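Local structure of putative enoyl-CoA hydratase/isomerase (Acinetobacter baumannii, 3FDU) at residues F89-K93 with I222-D226; G140-E144 with I231-V236; T116-Q120 with E144-L150; L98-L102 with L207-K211; F71-Q76 with M241-Q246. The protein probably acts on acyl-CoA thioesters as an enoyl-CoA hydratase or isomerase of the crotonase superfamily. The protein carries 4 engineered substitutions. All coordinates share one frame; numbering follows the deposited sequence.

In the fold
Coming from the N terminus, the first segment met is 71-76, and contact 5 pairs it with 241-246 in the last helix, closing the longest loop; the other four contacts all lie within it. Contact 1 joins helix 87-97 to helix 218-236. Inside its span, contact 4 fixes the turn into strand 102-106 against helix 204-214, and inside that again contact 3 ties 116-120 to the start of helix 147-155. Contact 2 breaks this orderly nesting: running from 140-144 to 231-236, it crosses contacts 1, 3 and 4. It shares Glu144 with contact 3 and helix 218-236 with contact 1, and contacts 1, 2 and 3 all touch one another, whereas contacts 4 and 5 lie at opposite ends of the subunit.

Contact 1: residues F89-K93 with I222-D226; sequences FVLLK and IECID. With SO4 (sulfate ion), chain G.
Two nearly antiparallel helices of the crotonase-type fold, 87-97 and 218-236, are joined here by Lys93 and Asp226, with segment axes 10.5 Å apart and 167° between their directions. The lysine NZ reaches Asp226 OD1 at 3.0 Å, a salt bridge made on the syn lone pair of that oxygen, and the two side chains cross roughly at right angles. Near the root of the side chain, Lys93 CG packs 3.8 Å from Ile225 CG2 and 3.9 Å from Ile222 CD1; the bend at chi3 (-70°) then turns the end of the chain to bring NZ to the aspartate. Ile225 is shared, because its CG2 also comes up to the edge of the Phe89 ring, 4.2 Å from CD1. The ammonium has further partners in Gly84 O and a sulfate, probably picked up from the crystallisation liquor; the 2.5 Å between Lys93 NZ and sulfate O3 is doubtfully short. Arg97 holds the same sulfate, so the anion sits between two positive groups that should favour it. Around this interface, Val90 and Leu91 turn the first helix onto helix 31-46, Leu92 rests on Ile113 and Thr116 of helix 113-116, and Cys224 carries the second helix onto helix 147-155.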
# COMPACT_ATOMS: atom_id res chain seq x y z
N PHE A 89 4.30 23.58 -5.65
CA PHE A 89 3.72 23.15 -4.35
C PHE A 89 2.36 23.78 -4.06
O PHE A 89 1.49 23.16 -3.41
CB PHE A 89 4.72 23.42 -3.23
CG PHE A 89 6.08 22.88 -3.54
CD1 PHE A 89 6.33 21.54 -3.41
CD2 PHE A 89 7.10 23.71 -3.98
CE1 PHE A 89 7.60 21.02 -3.70
CE2 PHE A 89 8.35 23.21 -4.29
CZ PHE A 89 8.59 21.85 -4.18
N VAL A 90 2.17 25.00 -4.55
CA VAL A 90 0.85 25.69 -4.43
C VAL A 90 -0.25 24.89 -5.19
O VAL A 90 -1.32 24.62 -4.66
CB VAL A 90 0.90 27.17 -4.96
CG1 VAL A 90 -0.57 27.82 -5.01
CG2 VAL A 90 1.81 28.04 -4.05
N LEU A 91 0.06 24.47 -6.42
CA LEU A 91 -0.85 23.61 -7.21
C LEU A 91 -1.11 22.30 -6.48
O LEU A 91 -2.28 21.88 -6.33
CB LEU A 91 -0.29 23.35 -8.62
CG LEU A 91 -1.03 22.30 -9.46
CD1 LEU A 91 -2.49 22.69 -9.56
CD2 LEU A 91 -0.39 22.20 -10.89
N LEU A 92 -0.03 21.62 -6.05
CA LEU A 92 -0.23 20.34 -5.40
C LEU A 92 -1.08 20.44 -4.15
O LEU A 92 -1.91 19.57 -3.91
CB LEU A 92 1.10 19.63 -5.10
CG LEU A 92 1.87 19.10 -6.34
CD1 LEU A 92 3.41 19.09 -6.10
CD2 LEU A 92 1.37 17.73 -6.71
N LYS A 93 -0.85 21.46 -3.30
CA LYS A 93 -1.74 21.67 -2.15
C LYS A 93 -3.18 22.05 -2.51
O LYS A 93 -4.14 21.60 -1.85
CB LYS A 93 -1.14 22.68 -1.13
CG LYS A 93 0.18 22.17 -0.49
CD LYS A 93 0.82 23.19 0.49
CE LYS A 93 1.39 24.38 -0.27
NZ LYS A 93 2.10 25.32 0.69
N ILE A 222 -0.34 17.90 3.92
CA ILE A 222 0.12 19.24 3.68
C ILE A 222 1.51 19.44 4.28
O ILE A 222 2.41 19.96 3.61
CB ILE A 222 -0.86 20.30 4.24
CG1 ILE A 222 -2.23 20.23 3.56
CG2 ILE A 222 -0.32 21.65 4.00
CD1 ILE A 222 -2.20 20.57 2.08
N GLU A 223 1.70 19.02 5.53
CA GLU A 223 3.02 19.05 6.18
C GLU A 223 4.11 18.31 5.41
O GLU A 223 5.27 18.78 5.35
CB GLU A 223 2.94 18.52 7.64
CG GLU A 223 2.30 19.56 8.61
CD GLU A 223 1.77 18.95 9.93
OE1 GLU A 223 1.75 17.70 10.07
OE2 GLU A 223 1.34 19.73 10.83
N CYS A 224 3.77 17.15 4.84
CA CYS A 224 4.74 16.38 4.05
C CYS A 224 5.11 17.15 2.77
O CYS A 224 6.30 17.30 2.46
CB CYS A 224 4.18 15.00 3.70
SG CYS A 224 5.31 13.99 2.66
N ILE A 225 4.11 17.67 2.05
CA ILE A 225 4.40 18.51 0.88
C ILE A 225 5.38 19.67 1.20
O ILE A 225 6.34 19.91 0.47
CB ILE A 225 3.08 19.02 0.25
CG1 ILE A 225 2.36 17.80 -0.36
CG2 ILE A 225 3.34 20.15 -0.87
CD1 ILE A 225 0.87 18.05 -0.76
N ASP A 226 5.15 20.33 2.34
CA ASP A 226 5.94 21.53 2.74
C ASP A 226 7.36 21.14 3.13
O ASP A 226 8.30 21.84 2.80
CB ASP A 226 5.25 22.29 3.88
CG ASP A 226 4.04 23.14 3.38
OD1 ASP A 226 3.90 23.49 2.18
OD2 ASP A 226 3.20 23.51 4.21
S SO4 G . -0.80 26.85 2.62
O1 SO4 G . -0.84 25.83 3.69
O2 SO4 G . -0.26 28.10 3.13
O3 SO4 G . -0.02 26.38 1.47
O4 SO4 G . -2.16 27.03 2.10

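Contact 2: residues G140-E144 with I231-V236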
# COMPACT_ATOMS: atom_id res chain seq x y z
N GLY A 140 18.92 15.77 -10.33
CA GLY A 140 19.60 16.35 -9.12
C GLY A 140 18.67 16.97 -8.07
O GLY A 140 19.11 17.70 -7.17
N LEU A 141 17.38 16.67 -8.18
CA LEU A 141 16.38 17.12 -7.24
C LEU A 141 15.92 16.02 -6.27
O LEU A 141 16.72 15.16 -5.85
CB LEU A 141 15.21 17.73 -8.03
CG LEU A 141 15.63 18.87 -8.98
CD1 LEU A 141 14.65 19.24 -10.14
CD2 LEU A 141 15.91 20.15 -8.11
N SER A 142 14.66 16.05 -5.85
CA SER A 142 14.22 15.18 -4.74
C SER A 142 12.71 15.15 -4.81
O SER A 142 12.12 15.80 -5.67
CB SER A 142 14.72 15.72 -3.35
OG SER A 142 14.25 17.06 -3.17
N PRO A 143 12.06 14.41 -3.91
CA PRO A 143 10.60 14.21 -4.17
C PRO A 143 9.77 15.50 -4.07
O PRO A 143 10.17 16.44 -3.34
CB PRO A 143 10.19 13.26 -3.03
CG PRO A 143 11.48 12.39 -2.84
CD PRO A 143 12.60 13.43 -2.94
N GLU A 144 8.62 15.57 -4.77
CA GLU A 144 7.61 16.60 -4.44
C GLU A 144 6.19 16.03 -4.47
O GLU A 144 5.99 14.87 -4.79
CB GLU A 144 7.72 17.88 -5.31
CG GLU A 144 8.06 17.66 -6.78
CD GLU A 144 7.38 18.68 -7.72
OE1 GLU A 144 7.80 19.87 -7.72
OE2 GLU A 144 6.47 18.28 -8.50
N ILE A 231 13.47 20.59 1.32
CA ILE A 231 14.55 19.78 0.78
C ILE A 231 14.75 19.99 -0.75
O ILE A 231 15.88 20.08 -1.22
CB ILE A 231 14.35 18.28 1.13
CG1 ILE A 231 14.49 18.15 2.68
CG2 ILE A 231 15.35 17.35 0.28
CD1 ILE A 231 14.06 16.81 3.21
N PHE A 232 13.65 20.08 -1.47
CA PHE A 232 13.65 20.29 -2.92
C PHE A 232 14.40 21.61 -3.27
O PHE A 232 15.23 21.65 -4.19
CB PHE A 232 12.19 20.34 -3.43
CG PHE A 232 12.06 20.40 -4.94
CD1 PHE A 232 11.83 19.23 -5.68
CD2 PHE A 232 12.10 21.60 -5.62
CE1 PHE A 232 11.70 19.28 -7.13
CE2 PHE A 232 11.97 21.65 -7.04
CZ PHE A 232 11.76 20.49 -7.79
N MET A 233 14.11 22.68 -2.54
CA MET A 233 14.80 23.97 -2.78
C MET A 233 16.30 23.98 -2.46
O MET A 233 17.09 24.69 -3.15
CB MET A 233 14.04 25.13 -2.11
CG MET A 233 12.71 25.52 -2.82
SD MET A 233 12.79 26.06 -4.58
CE MET A 233 13.89 27.53 -4.34
N GLN A 234 16.70 23.21 -1.44
CA GLN A 234 18.13 22.92 -1.14
C GLN A 234 18.83 22.31 -2.35
O GLN A 234 19.96 22.68 -2.67
CB GLN A 234 18.26 21.93 0.03
CG GLN A 234 17.78 22.50 1.39
CD GLN A 234 17.82 21.46 2.53
OE1 GLN A 234 18.31 20.33 2.37
NE2 GLN A 234 17.32 21.86 3.67
N ARG A 235 18.16 21.35 -2.99
CA ARG A 235 18.67 20.77 -4.25
C ARG A 235 18.64 21.73 -5.39
O ARG A 235 19.63 21.83 -6.11
CB ARG A 235 17.86 19.51 -4.66
CG ARG A 235 17.56 18.59 -3.51
CD ARG A 235 18.56 17.50 -3.27
NE ARG A 235 19.84 17.76 -3.87
CZ ARG A 235 20.87 18.29 -3.21
NH1 ARG A 235 20.74 18.61 -1.93
NH2 ARG A 235 22.02 18.48 -3.84
N VAL A 236 17.54 22.46 -5.58
CA VAL A 236 17.52 23.51 -6.63
C VAL A 236 18.68 24.57 -6.50
O VAL A 236 19.23 25.07 -7.52
CB VAL A 236 16.19 24.26 -6.61
CG1 VAL A 236 16.29 25.62 -7.36
CG2 VAL A 236 14.98 23.33 -7.09
O HOH W 1 21.74 15.99 -5.75
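The Phe232 ring stands on helix 218-236 with the chain of 140-144 passing along it, and its surroundings differ from side to side. Over one face, displaced toward the rim, comes Leu141 CD2, 4.2 Å above the ring plane, while the other methyl, CD1, meets Phe232 CZ at 3.9 Å. At the edge and in the plane lies Ser142 O, 3.4 Å from Phe232 CD1; this carbonyl oxygen is buried and has no polar partner in the model. Further round, the Glu144 carboxylate brings OE1 to 4.0 Å from Phe232 CE1, its plane turned 40° from that of the ring. Ser142 OG, set between its backbone N and carbonyl carbon (chi1 57°), lies 3.3 Å from Phe232 CA. One turn on, Leu141 CD2 is pressed to 3.5 Å from Val236 CG2, a tight pair. Arg235 bends at chi2 and chi3, which sets the edge of its guanidinium against Gly140 O, with a weak bond of 3.4 Å from Arg235 NE to Gly140 O, seconded by a water that joins that oxygen weakly to NH2; Glu240 pairs with the same guanidinium. Ser206 of the second subunit bonds Leu141 O, so the loop also faces a subunit boundary. A glycerol beside Phe232 is consistent with the acyl-CoA pocket of a crotonase fold, which this loop probably helps to line.

Contact 3: residues T116-Q120 with E144-L150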
# COMPACT_ATOMS: atom_id res chain seq x y z
N THR A 116 3.09 13.23 -9.90
CA THR A 116 2.78 13.52 -8.47
C THR A 116 1.38 14.14 -8.25
O THR A 116 0.80 13.94 -7.19
CB THR A 116 3.84 14.38 -7.82
OG1 THR A 116 3.88 15.64 -8.50
CG2 THR A 116 5.22 13.69 -7.87
N ILE A 117 0.85 14.86 -9.23
CA ILE A 117 -0.51 15.36 -9.14
C ILE A 117 -1.55 14.22 -9.13
O ILE A 117 -2.63 14.37 -8.55
CB ILE A 117 -0.85 16.43 -10.24
CG1 ILE A 117 -2.10 17.20 -9.81
CG2 ILE A 117 -1.11 15.74 -11.60
CD1 ILE A 117 -2.10 18.64 -9.99
N LEU A 118 -1.22 13.07 -9.73
CA LEU A 118 -2.12 11.89 -9.72
C LEU A 118 -2.36 11.42 -8.29
O LEU A 118 -3.43 10.86 -7.98
CB LEU A 118 -1.50 10.73 -10.52
CG LEU A 118 -1.15 11.09 -11.96
CD1 LEU A 118 -0.63 9.83 -12.63
CD2 LEU A 118 -2.41 11.68 -12.66
N LEU A 119 -1.38 11.63 -7.44
CA LEU A 119 -1.50 11.26 -6.03
C LEU A 119 -2.40 12.20 -5.24
O LEU A 119 -2.75 11.89 -4.08
CB LEU A 119 -0.14 11.22 -5.35
CG LEU A 119 0.81 10.17 -5.93
CD1 LEU A 119 2.26 10.53 -5.46
CD2 LEU A 119 0.43 8.72 -5.56
N GLN A 120 -2.76 13.33 -5.83
CA GLN A 120 -3.83 14.15 -5.26
C GLN A 120 -5.23 13.89 -5.85
O GLN A 120 -6.21 14.43 -5.35
CB GLN A 120 -3.51 15.67 -5.39
CG GLN A 120 -2.04 16.07 -5.28
CD GLN A 120 -1.33 15.51 -4.09
OE1 GLN A 120 -1.88 15.41 -2.99
NE2 GLN A 120 -0.09 15.10 -4.31
N GLU A 144 8.62 15.57 -4.77
CA GLU A 144 7.61 16.60 -4.44
C GLU A 144 6.19 16.03 -4.47
O GLU A 144 5.99 14.87 -4.79
CB GLU A 144 7.72 17.88 -5.31
CG GLU A 144 8.06 17.66 -6.78
CD GLU A 144 7.38 18.68 -7.72
OE1 GLU A 144 7.80 19.87 -7.72
OE2 GLU A 144 6.47 18.28 -8.50
N GLY A 145 5.22 16.85 -4.10
CA GLY A 145 3.82 16.41 -4.04
C GLY A 145 3.49 15.39 -2.96
O GLY A 145 2.44 14.76 -2.98
N GLY A 146 4.39 15.21 -2.00
CA GLY A 146 4.14 14.29 -0.92
C GLY A 146 4.43 12.87 -1.32
O GLY A 146 4.08 11.94 -0.59
N ALA A 147 5.08 12.69 -2.47
CA ALA A 147 5.28 11.37 -3.05
C ALA A 147 6.16 10.48 -2.18
O ALA A 147 5.99 9.25 -2.19
CB ALA A 147 5.88 11.50 -4.48
N SER A 148 7.10 11.08 -1.44
CA SER A 148 7.89 10.26 -0.51
C SER A 148 7.01 9.48 0.45
O SER A 148 7.43 8.43 0.93
CB SER A 148 8.92 11.08 0.29
OG SER A 148 8.26 12.10 1.03
N GLN A 149 5.80 9.95 0.72
CA GLN A 149 4.88 9.20 1.56
C GLN A 149 3.67 8.65 0.81
O GLN A 149 3.34 7.47 0.99
CB GLN A 149 4.41 10.04 2.81
CG GLN A 149 5.55 10.27 3.80
CD GLN A 149 5.10 11.06 5.05
OE1 GLN A 149 3.95 11.00 5.43
NE2 GLN A 149 6.02 11.80 5.65
N LEU A 150 3.03 9.47 -0.02
CA LEU A 150 1.86 9.03 -0.81
C LEU A 150 2.14 7.94 -1.84
O LEU A 150 1.31 7.02 -2.01
CB LEU A 150 1.18 10.21 -1.51
CG LEU A 150 0.70 11.34 -0.58
CD1 LEU A 150 0.13 12.46 -1.48
CD2 LEU A 150 -0.34 10.82 0.38
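Torsions of -34° at chi1 and -50° at chi2 fold Gln120 back over its own backbone and bring NE2 to Gly145 O across the contact. That bond is 2.9 Å long, bent at the hydrogen (134°), and uses a lone pair in the carbonyl plane. The same nitrogen gives a second bond, 3.2 Å, from NE2 to Thr116 O, which takes Leu119 N from the other face of its plane; both amide hydrogens are thereby used and the rotation of the amide is fixed. Gly145 and Gly146, in the N-cap position of helix 147-155, form the middle of a type I' turn that carries the chain from the Glu144 loop, near a bound glycerol, into that helix of the probable crotonase fold. Where the turn passes Thr116, CG2 comes within 3.4 Å of Glu144 O. The threonine OG1 is buried without a polar partner in the model. Apolar packing completes the contact: Leu119 CD1 touches Ala147 CB at 3.9 Å and Leu119 CB meets Leu150 CD1 at 4.1 Å. Glu228 of helix 218-236 accepts from both Gly146 N and Ser148 OG. Around this, Thr116 leans on Leu92 of helix 87-97, Leu118 on strand 102-106, and Ser148 on Leu213 of the second subunit.

Contact 4: residues L98-L102 with L207-K211; sequences LSKPL and LKQTK
Lys211 of helix 204-214 threads its ammonium into the loop that leads into strand 102-106, one of the parallel strands of the crotonase-type core. Lys211 NZ donates to Lys100 O at 2.8 Å, arriving 40° above the carbonyl plane rather than on a lone pair, and weakly to Leu98 O at 3.1 Å. The side chain gets there fully stretched, CG anti to the backbone N (chi1 -175°) and every later torsion near 180°, with CD passing 3.7 Å from Ser99 O. Beside these bonds, Pro101 CG meets Leu207 CD1 at 4.3 Å. A salt bridge to Asp122 completes the grip on the buried ammonium; the same Asp122 oxygen accepts from Leu102 N, so lysine and strand start are positioned together. Further out, Lys100 turns the other way and gives its own NZ to Val50 O and Ala44 O, while Ser99 OG bonds to Asp45 OD1, linking the loop to those residues. Phe165 of the third subunit packs on Leu207 and Lys211, placing the helix at a subunit boundary. Finally, two waters fasten the backbones to each other, both donating to Ser99 O: one also donates to Lys208 O at 2.8 Å, the other weakly to Leu207 O.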
# COMPACT_ATOMS: atom_id res chain seq x y z
N LEU A 98 -8.91 20.26 -2.51
CA LEU A 98 -10.22 20.25 -3.22
C LEU A 98 -11.21 19.29 -2.52
O LEU A 98 -10.93 18.11 -2.32
CB LEU A 98 -10.03 19.89 -4.69
CG LEU A 98 -11.28 19.90 -5.56
CD1 LEU A 98 -11.87 21.30 -5.67
CD2 LEU A 98 -10.96 19.34 -6.95
N SER A 99 -12.35 19.80 -2.09
CA SER A 99 -13.25 18.98 -1.27
C SER A 99 -14.11 18.10 -2.17
O SER A 99 -14.74 17.12 -1.74
CB SER A 99 -14.15 19.93 -0.39
OG SER A 99 -15.26 20.34 -1.18
N LYS A 100 -14.16 18.47 -3.45
CA LYS A 100 -15.02 17.80 -4.40
C LYS A 100 -14.22 16.72 -5.14
O LYS A 100 -12.99 16.76 -5.11
CB LYS A 100 -15.58 18.82 -5.41
CG LYS A 100 -16.51 19.88 -4.69
CD LYS A 100 -16.87 21.12 -5.58
CE LYS A 100 -17.82 22.08 -4.77
NZ LYS A 100 -18.15 23.22 -5.70
N PRO A 101 -14.91 15.78 -5.80
CA PRO A 101 -14.13 14.71 -6.45
C PRO A 101 -13.27 15.33 -7.58
O PRO A 101 -13.75 16.22 -8.33
CB PRO A 101 -15.20 13.77 -7.01
CG PRO A 101 -16.49 14.05 -6.08
CD PRO A 101 -16.37 15.57 -5.92
N LEU A 102 -12.01 14.88 -7.68
CA LEU A 102 -11.03 15.32 -8.71
C LEU A 102 -10.67 14.11 -9.57
O LEU A 102 -10.13 13.10 -9.06
CB LEU A 102 -9.76 15.88 -8.06
CG LEU A 102 -8.65 16.36 -9.03
CD1 LEU A 102 -9.17 17.46 -10.01
CD2 LEU A 102 -7.46 16.92 -8.24
N LEU A 207 -20.77 12.50 -0.99
CA LEU A 207 -19.44 12.58 -1.63
C LEU A 207 -18.46 13.42 -0.86
O LEU A 207 -17.31 13.01 -0.64
CB LEU A 207 -19.56 13.01 -3.13
CG LEU A 207 -20.07 11.92 -4.06
CD1 LEU A 207 -20.44 12.45 -5.47
CD2 LEU A 207 -19.07 10.68 -4.23
N LYS A 208 -18.88 14.61 -0.44
CA LYS A 208 -18.03 15.49 0.33
C LYS A 208 -17.62 14.85 1.65
O LYS A 208 -16.47 14.90 2.06
CB LYS A 208 -18.80 16.78 0.62
CG LYS A 208 -18.03 17.86 1.31
CD LYS A 208 -18.84 19.20 1.27
CE LYS A 208 -18.04 20.36 1.80
NZ LYS A 208 -17.25 19.89 2.95
N GLN A 209 -18.59 14.25 2.35
CA GLN A 209 -18.28 13.65 3.66
C GLN A 209 -17.39 12.39 3.54
O GLN A 209 -16.56 12.11 4.38
CB GLN A 209 -19.60 13.26 4.33
CG GLN A 209 -19.37 12.47 5.54
CD GLN A 209 -18.85 13.35 6.63
OE1 GLN A 209 -19.64 14.06 7.29
NE2 GLN A 209 -17.53 13.34 6.82
N THR A 210 -17.61 11.61 2.50
CA THR A 210 -16.85 10.38 2.33
C THR A 210 -15.37 10.73 2.04
O THR A 210 -14.44 10.14 2.61
CB THR A 210 -17.40 9.61 1.13
OG1 THR A 210 -18.76 9.23 1.43
CG2 THR A 210 -16.54 8.35 0.84
N LYS A 211 -15.19 11.68 1.12
CA LYS A 211 -13.85 12.18 0.81
C LYS A 211 -13.14 12.81 2.03
O LYS A 211 -11.94 12.57 2.29
CB LYS A 211 -13.89 13.17 -0.39
CG LYS A 211 -12.44 13.59 -0.78
CD LYS A 211 -12.35 14.28 -2.17
CE LYS A 211 -10.94 14.86 -2.39
NZ LYS A 211 -10.89 15.39 -3.84
O HOH W 2 -14.40 16.46 1.08
O HOH W 3 -16.28 14.83 -2.47

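Contact 5: residues F71-Q76 with M241-Q246; sequences FMGFVQ and MLEAVQ
A crossed helix pair, with Val75 and Val245 at its centre, packs the last modelled helix, 239-248, on helix 68-76 at the periphery of the subunit. The segment axes approach to 9.7 Å at a signed crossing angle of -131°, and the interface is almost wholly apolar. Val245 turns CG1 to Met72 and CG2 to Val75: CG1 lies 3.6 Å from Met72 CB, and CG2 lies 3.9 Å from Val75 CG1. Val75 is likewise shared, for its CG2 meets Met241 CG at 3.8 Å, the two side chains crossing at about a right angle, and also lies 3.5 Å above one face of the Phe71 ring plane, toward the rim. Met241 leaves its helix with CG anti to the backbone N and then bends at chi2 and chi3, which swings the sulfur to the edge of that same ring. Met241 SD sits 5.3 Å from the Phe71 ring centroid and 77° off the normal, a Met-aromatic contact of the edge kind. On the outer rim, Gln76 bonds back to its own helix, NE2 to Met72 O at 3.0 Å and nearly straight (168°). Held this way, its chain lies across Leu242, Gln76 CG to Leu242 CD1 3.9 Å, and its amide nitrogen brushes Val245 CG1. Inward, Phe71 leans on Leu141 in the loop after strand 131-133, and Phe74 packs on Met233 and Val236 of helix 218-236, which directly precedes helix 239-248.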
# COMPACT_ATOMS: atom_id res chain seq x y z
N PHE A 71 12.83 26.61 -15.69
CA PHE A 71 13.60 26.04 -14.61
C PHE A 71 15.03 26.61 -14.56
O PHE A 71 15.60 26.79 -13.50
CB PHE A 71 13.67 24.52 -14.73
CG PHE A 71 14.42 23.88 -13.60
CD1 PHE A 71 13.97 24.01 -12.29
CD2 PHE A 71 15.59 23.17 -13.84
CE1 PHE A 71 14.66 23.42 -11.24
CE2 PHE A 71 16.30 22.57 -12.76
CZ PHE A 71 15.84 22.70 -11.48
N MET A 72 15.63 26.84 -15.72
CA MET A 72 16.98 27.28 -15.72
C MET A 72 17.08 28.76 -15.32
O MET A 72 18.03 29.16 -14.67
CB MET A 72 17.64 26.97 -17.06
CG MET A 72 17.86 25.47 -17.14
SD MET A 72 18.90 25.02 -18.45
CE MET A 72 19.08 23.28 -18.12
N GLY A 73 16.07 29.55 -15.67
CA GLY A 73 16.02 30.92 -15.19
C GLY A 73 15.84 30.91 -13.68
O GLY A 73 16.44 31.72 -12.96
N PHE A 74 15.02 29.99 -13.20
CA PHE A 74 14.75 29.86 -11.76
C PHE A 74 15.99 29.49 -10.94
O PHE A 74 16.24 30.09 -9.86
CB PHE A 74 13.59 28.87 -11.52
CG PHE A 74 13.05 28.88 -10.11
CD1 PHE A 74 11.99 29.71 -9.76
CD2 PHE A 74 13.56 28.00 -9.16
CE1 PHE A 74 11.45 29.69 -8.45
CE2 PHE A 74 13.04 27.97 -7.86
CZ PHE A 74 11.97 28.80 -7.51
N VAL A 75 16.76 28.51 -11.42
CA VAL A 75 17.94 28.06 -10.69
C VAL A 75 18.93 29.25 -10.51
O VAL A 75 19.60 29.38 -9.46
CB VAL A 75 18.65 26.90 -11.43
CG1 VAL A 75 20.14 26.77 -10.93
CG2 VAL A 75 17.88 25.56 -11.26
N GLN A 76 19.01 30.12 -11.51
CA GLN A 76 19.86 31.29 -11.45
C GLN A 76 19.30 32.49 -10.65
O GLN A 76 20.04 33.41 -10.34
CB GLN A 76 20.25 31.73 -12.85
CG GLN A 76 21.00 30.64 -13.61
CD GLN A 76 21.25 31.01 -15.06
OE1 GLN A 76 22.25 31.64 -15.37
NE2 GLN A 76 20.34 30.63 -15.95
N MET A 241 24.09 22.32 -9.04
CA MET A 241 22.98 22.58 -9.96
C MET A 241 23.25 23.86 -10.75
O MET A 241 23.08 23.91 -11.98
CB MET A 241 21.64 22.70 -9.19
CG MET A 241 20.40 22.93 -10.08
SD MET A 241 19.94 21.50 -11.23
CE MET A 241 19.40 20.41 -10.01
N LEU A 242 23.63 24.93 -10.05
CA LEU A 242 23.99 26.18 -10.71
C LEU A 242 25.12 26.01 -11.79
O LEU A 242 25.01 26.57 -12.87
CB LEU A 242 24.42 27.24 -9.68
CG LEU A 242 24.78 28.62 -10.26
CD1 LEU A 242 23.59 29.25 -11.02
CD2 LEU A 242 25.22 29.62 -9.09
N GLU A 243 26.18 25.27 -11.49
CA GLU A 243 27.29 25.05 -12.45
C GLU A 243 26.77 24.36 -13.68
O GLU A 243 27.06 24.75 -14.82
CB GLU A 243 28.36 24.12 -11.86
CG GLU A 243 29.04 24.62 -10.60
CD GLU A 243 30.45 25.17 -10.83
OE1 GLU A 243 30.59 26.24 -11.47
OE2 GLU A 243 31.41 24.54 -10.34
N ALA A 244 25.96 23.32 -13.45
CA ALA A 244 25.40 22.58 -14.58
C ALA A 244 24.46 23.45 -15.43
O ALA A 244 24.51 23.41 -16.66
CB ALA A 244 24.74 21.33 -14.10
N VAL A 245 23.66 24.31 -14.81
CA VAL A 245 22.79 25.15 -15.61
C VAL A 245 23.63 26.20 -16.36
O VAL A 245 23.41 26.48 -17.57
CB VAL A 245 21.66 25.84 -14.76
CG1 VAL A 245 20.96 26.87 -15.60
CG2 VAL A 245 20.63 24.78 -14.22
N GLN A 246 24.61 26.75 -15.67
CA GLN A 246 25.46 27.77 -16.28
C GLN A 246 26.13 27.20 -17.57
O GLN A 246 26.08 27.83 -18.65
CB GLN A 246 26.46 28.25 -15.26
CG GLN A 246 25.87 29.25 -14.27
CD GLN A 246 26.84 29.62 -13.20
OE1 GLN A 246 27.68 28.81 -12.80
NE2 GLN A 246 26.75 30.85 -12.72